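Local coordinates for AP endonuclease, family protein 2 (Mycobacterium smegmatis, PDB 5TNV) that binds magnesium within a xylose isomerase-like TIM barrel and may act as an endonuclease, at residues 100-112 and 133-146. Residues are numbered along the deposited sequence; the frame is centred on the assembly and turned at random. Where two conformers were deposited one is given.
Sequences ISSISMTRSSIVD and FGATIVNTGFMQAL
Ile103 is gripped through both of its backbone polar atoms: its N donates to Ile137 O, and its O accepts from Asn139 N at 2.9 Å. Met105 N then reaches Asn139 O, carrying the ladder of two neighbouring parallel strands just past the end of strand 102-104. On the face of the sheet shared by Ser104 and Asn139, Ser104 OG lies 3.6 Å from Asn139 CB. The Asn139 amide, placed by a chi1 of 169° that sets CG anti to the backbone N, is held by Glu193 and Asn221, while Ser104 OG bonds Asp70 and His252; small polar residues thus suit this face, acting as second shell to the magnesium ligands Glu193 and His252.

Beyond the strands the loops meet. Arg107, extended from CG to NE, donates NH1 to Gln144 O at 2.9 Å, with the acceptor in the guanidinium plane. Leu146 CD2 sits 3.4 Å above one face of the same group; a long side chain with a flat charged end serves both partners. Ser109 OG accepts from Val111 N in an ST turn and donates to a water that also links Phe142 O and Gln144 NE2. At the other end, Ile100 CD1 packs over the Phe133 ring, 4.0 Å from its centroid, a CH-pi contact. Gly134, with phi 83°, closes helix 116-133 in a Schellman motif, where the positive phi favours glycine.

Strands 99-104 and 137-141 thus form, with helix 116-133, a beta-alpha-beta unit of the barrel. Ile103 and Met105 pack on that helix, Ile100 and Phe133 on helix 83-95, and strands 68-70 and 189-193 flank the pair.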
# COMPACT_ATOMS: atom_id res chain seq x y z
N ILE A 100 0.80 17.20 24.27
CA ILE A 100 1.11 15.82 24.61
C ILE A 100 -0.13 15.16 25.25
O ILE A 100 -0.59 15.61 26.30
CB ILE A 100 2.30 15.70 25.53
CG1 ILE A 100 3.57 16.16 24.80
CG2 ILE A 100 2.45 14.31 26.06
CD1 ILE A 100 4.80 16.33 25.66
N SER A 101 -0.62 14.07 24.63
CA SER A 101 -1.75 13.32 25.16
C SER A 101 -1.35 12.06 25.91
O SER A 101 -2.14 11.57 26.75
CB SER A 101 -2.74 12.99 24.03
OG SER A 101 -2.07 12.43 22.92
N SER A 102 -0.17 11.52 25.66
CA SER A 102 0.31 10.30 26.29
C SER A 102 1.84 10.32 26.25
O SER A 102 2.41 10.99 25.38
CB SER A 102 -0.23 9.06 25.56
OG SER A 102 0.11 9.06 24.19
N ILE A 103 2.45 9.59 27.16
CA ILE A 103 3.91 9.42 27.17
C ILE A 103 4.20 7.91 27.24
O ILE A 103 3.88 7.27 28.23
CB ILE A 103 4.60 10.16 28.32
CG1 ILE A 103 4.24 11.63 28.34
CG2 ILE A 103 6.10 9.91 28.24
CD1 ILE A 103 4.75 12.39 29.56
N SER A 104 4.83 7.40 26.19
CA SER A 104 5.12 5.97 26.05
C SER A 104 6.59 5.67 26.21
O SER A 104 7.41 5.97 25.35
CB SER A 104 4.66 5.46 24.67
OG SER A 104 3.24 5.56 24.54
N MET A 105 6.94 5.01 27.31
CA MET A 105 8.28 4.50 27.50
C MET A 105 8.51 3.35 26.55
O MET A 105 7.59 2.57 26.34
CB MET A 105 8.47 4.07 28.95
CG MET A 105 8.36 5.19 29.94
SD MET A 105 8.43 4.66 31.66
CE MET A 105 10.13 4.13 31.96
N THR A 106 9.72 3.22 26.03
CA THR A 106 9.90 2.19 25.00
C THR A 106 10.57 1.01 25.64
O THR A 106 10.08 0.28 26.49
CB THR A 106 10.56 2.85 23.79
OG1 THR A 106 11.86 3.41 24.11
CG2 THR A 106 9.69 4.01 23.28
N ARG A 107 11.62 0.45 25.38
CA ARG A 107 12.67 -0.45 25.73
C ARG A 107 13.36 0.01 27.03
O ARG A 107 14.56 0.13 27.13
CB ARG A 107 13.62 -0.68 24.56
CG ARG A 107 12.86 -1.25 23.34
CD ARG A 107 13.78 -1.58 22.16
NE ARG A 107 12.96 -1.92 21.00
CZ ARG A 107 12.32 -3.07 20.83
NH1 ARG A 107 12.46 -4.06 21.70
NH2 ARG A 107 11.56 -3.23 19.77
N SER A 108 12.51 0.22 28.02
CA SER A 108 12.83 0.76 29.33
C SER A 108 12.06 0.01 30.40
O SER A 108 11.28 0.56 31.17
CB SER A 108 12.51 2.25 29.41
OG SER A 108 13.20 2.91 28.39
N SER A 109 12.22 -1.31 30.44
CA SER A 109 11.40 -2.15 31.30
C SER A 109 11.66 -1.89 32.79
O SER A 109 12.83 -1.79 33.20
CB SER A 109 11.66 -3.61 31.00
OG SER A 109 10.95 -4.40 31.97
N ILE A 110 10.60 -1.86 33.57
CA ILE A 110 10.72 -1.68 35.01
C ILE A 110 11.24 -2.95 35.68
O ILE A 110 11.50 -2.89 36.90
CB ILE A 110 9.41 -1.15 35.63
CG1 ILE A 110 8.30 -2.18 35.57
CG2 ILE A 110 9.04 0.19 35.04
CD1 ILE A 110 6.91 -1.75 35.92
N VAL A 111 11.47 -4.04 34.95
CA VAL A 111 12.20 -5.19 35.48
C VAL A 111 13.44 -5.49 34.67
O VAL A 111 14.00 -6.58 34.81
CB VAL A 111 11.30 -6.44 35.68
CG1 VAL A 111 10.26 -6.19 36.76
CG2 VAL A 111 10.67 -6.91 34.38
N ASP A 112 13.94 -4.53 33.90
CA ASP A 112 15.28 -4.68 33.31
C ASP A 112 16.27 -5.03 34.41
O ASP A 112 16.25 -4.41 35.49
CB ASP A 112 15.64 -3.37 32.63
CG ASP A 112 16.88 -3.41 31.77
OD1 ASP A 112 18.00 -3.34 32.36
OD2 ASP A 112 16.72 -3.52 30.54
N PHE A 133 1.06 18.65 31.10
CA PHE A 133 0.86 18.75 29.66
C PHE A 133 -0.57 18.47 29.25
O PHE A 133 -0.91 18.61 28.08
CB PHE A 133 1.80 17.78 28.94
CG PHE A 133 3.27 18.16 29.00
CD1 PHE A 133 3.76 19.11 28.11
CD2 PHE A 133 4.14 17.62 29.92
CE1 PHE A 133 5.08 19.45 28.15
CE2 PHE A 133 5.47 17.99 29.96
CZ PHE A 133 5.94 18.93 29.07
N GLY A 134 -1.41 18.02 30.18
CA GLY A 134 -2.75 17.55 29.88
C GLY A 134 -2.80 16.09 29.41
O GLY A 134 -3.83 15.63 28.90
N ALA A 135 -1.71 15.36 29.53
CA ALA A 135 -1.67 13.98 29.12
C ALA A 135 -2.42 13.09 30.12
O ALA A 135 -2.43 13.36 31.33
CB ALA A 135 -0.25 13.47 28.98
N THR A 136 -3.05 12.04 29.61
CA THR A 136 -3.90 11.18 30.46
C THR A 136 -3.37 9.77 30.62
O THR A 136 -3.96 8.99 31.37
CB THR A 136 -5.36 11.13 29.95
OG1 THR A 136 -5.34 10.55 28.63
CG2 THR A 136 -5.96 12.53 29.88
N ILE A 137 -2.25 9.43 29.94
CA ILE A 137 -1.68 8.10 29.97
C ILE A 137 -0.18 8.18 30.06
O ILE A 137 0.44 8.95 29.31
CB ILE A 137 -2.06 7.30 28.70
CG1 ILE A 137 -3.55 6.95 28.63
CG2 ILE A 137 -1.14 6.05 28.52
CD1 ILE A 137 -3.96 5.88 29.67
N VAL A 138 0.40 7.36 30.94
CA VAL A 138 1.79 6.96 30.83
C VAL A 138 1.77 5.47 30.49
O VAL A 138 1.07 4.69 31.17
CB VAL A 138 2.59 7.26 32.10
CG1 VAL A 138 3.99 6.62 32.08
CG2 VAL A 138 2.65 8.77 32.31
N ASN A 139 2.51 5.07 29.47
CA ASN A 139 2.54 3.71 28.96
C ASN A 139 3.91 3.10 29.21
O ASN A 139 4.94 3.71 28.95
CB ASN A 139 2.22 3.75 27.45
CG ASN A 139 2.44 2.48 26.70
OD1 ASN A 139 1.52 1.67 26.55
ND2 ASN A 139 3.66 2.26 26.23
N THR A 140 3.89 1.85 29.70
CA THR A 140 5.09 1.06 29.90
C THR A 140 4.90 -0.32 29.30
O THR A 140 3.77 -0.83 29.24
CB THR A 140 5.43 1.03 31.41
OG1 THR A 140 6.73 0.51 31.62
CG2 THR A 140 4.44 0.19 32.21
N GLY A 141 5.98 -0.95 28.89
CA GLY A 141 5.94 -2.31 28.45
C GLY A 141 7.19 -3.06 28.88
O GLY A 141 8.06 -2.51 29.55
N PHE A 142 7.25 -4.32 28.47
CA PHE A 142 8.31 -5.21 28.94
C PHE A 142 9.32 -5.55 27.87
O PHE A 142 10.27 -6.31 28.11
CB PHE A 142 7.66 -6.45 29.57
CG PHE A 142 6.80 -6.11 30.77
CD1 PHE A 142 7.40 -5.62 31.95
CD2 PHE A 142 5.42 -6.22 30.75
CE1 PHE A 142 6.62 -5.25 33.03
CE2 PHE A 142 4.67 -5.87 31.87
CZ PHE A 142 5.27 -5.40 33.00
N MET A 143 9.17 -4.96 26.67
CA MET A 143 10.23 -5.04 25.67
C MET A 143 11.52 -4.45 26.27
O MET A 143 11.51 -3.56 27.12
CB MET A 143 9.85 -4.32 24.37
CG MET A 143 9.42 -2.88 24.52
SD MET A 143 7.62 -2.76 24.78
CE MET A 143 7.47 -1.03 25.17
N GLN A 144 12.64 -4.97 25.80
CA GLN A 144 13.97 -4.52 26.21
C GLN A 144 14.83 -4.24 24.98
O GLN A 144 14.34 -4.28 23.86
CB GLN A 144 14.65 -5.48 27.19
CG GLN A 144 13.86 -5.69 28.46
CD GLN A 144 14.59 -6.42 29.54
OE1 GLN A 144 15.82 -6.63 29.46
NE2 GLN A 144 13.89 -6.81 30.59
N ALA A 145 16.12 -3.93 25.17
CA ALA A 145 16.98 -3.59 24.05
C ALA A 145 16.93 -4.70 22.98
O ALA A 145 16.86 -5.89 23.28
CB ALA A 145 18.40 -3.47 24.49
N LEU A 146 16.99 -4.26 21.72
CA LEU A 146 17.23 -5.20 20.65
C LEU A 146 18.57 -5.88 20.85
O LEU A 146 19.56 -5.27 21.24
CB LEU A 146 17.25 -4.44 19.32
CG LEU A 146 15.92 -3.80 18.94
CD1 LEU A 146 16.08 -3.18 17.55
CD2 LEU A 146 14.76 -4.75 18.98
O HOH W 1 0.85 19.45 26.09
O HOH W 2 -5.41 12.17 26.39
O HOH W 3 8.42 0.60 28.72
O HOH W 4 10.95 -6.78 30.66
O HOH W 5 8.04 -1.85 32.27
O HOH W 6 14.10 -8.66 32.93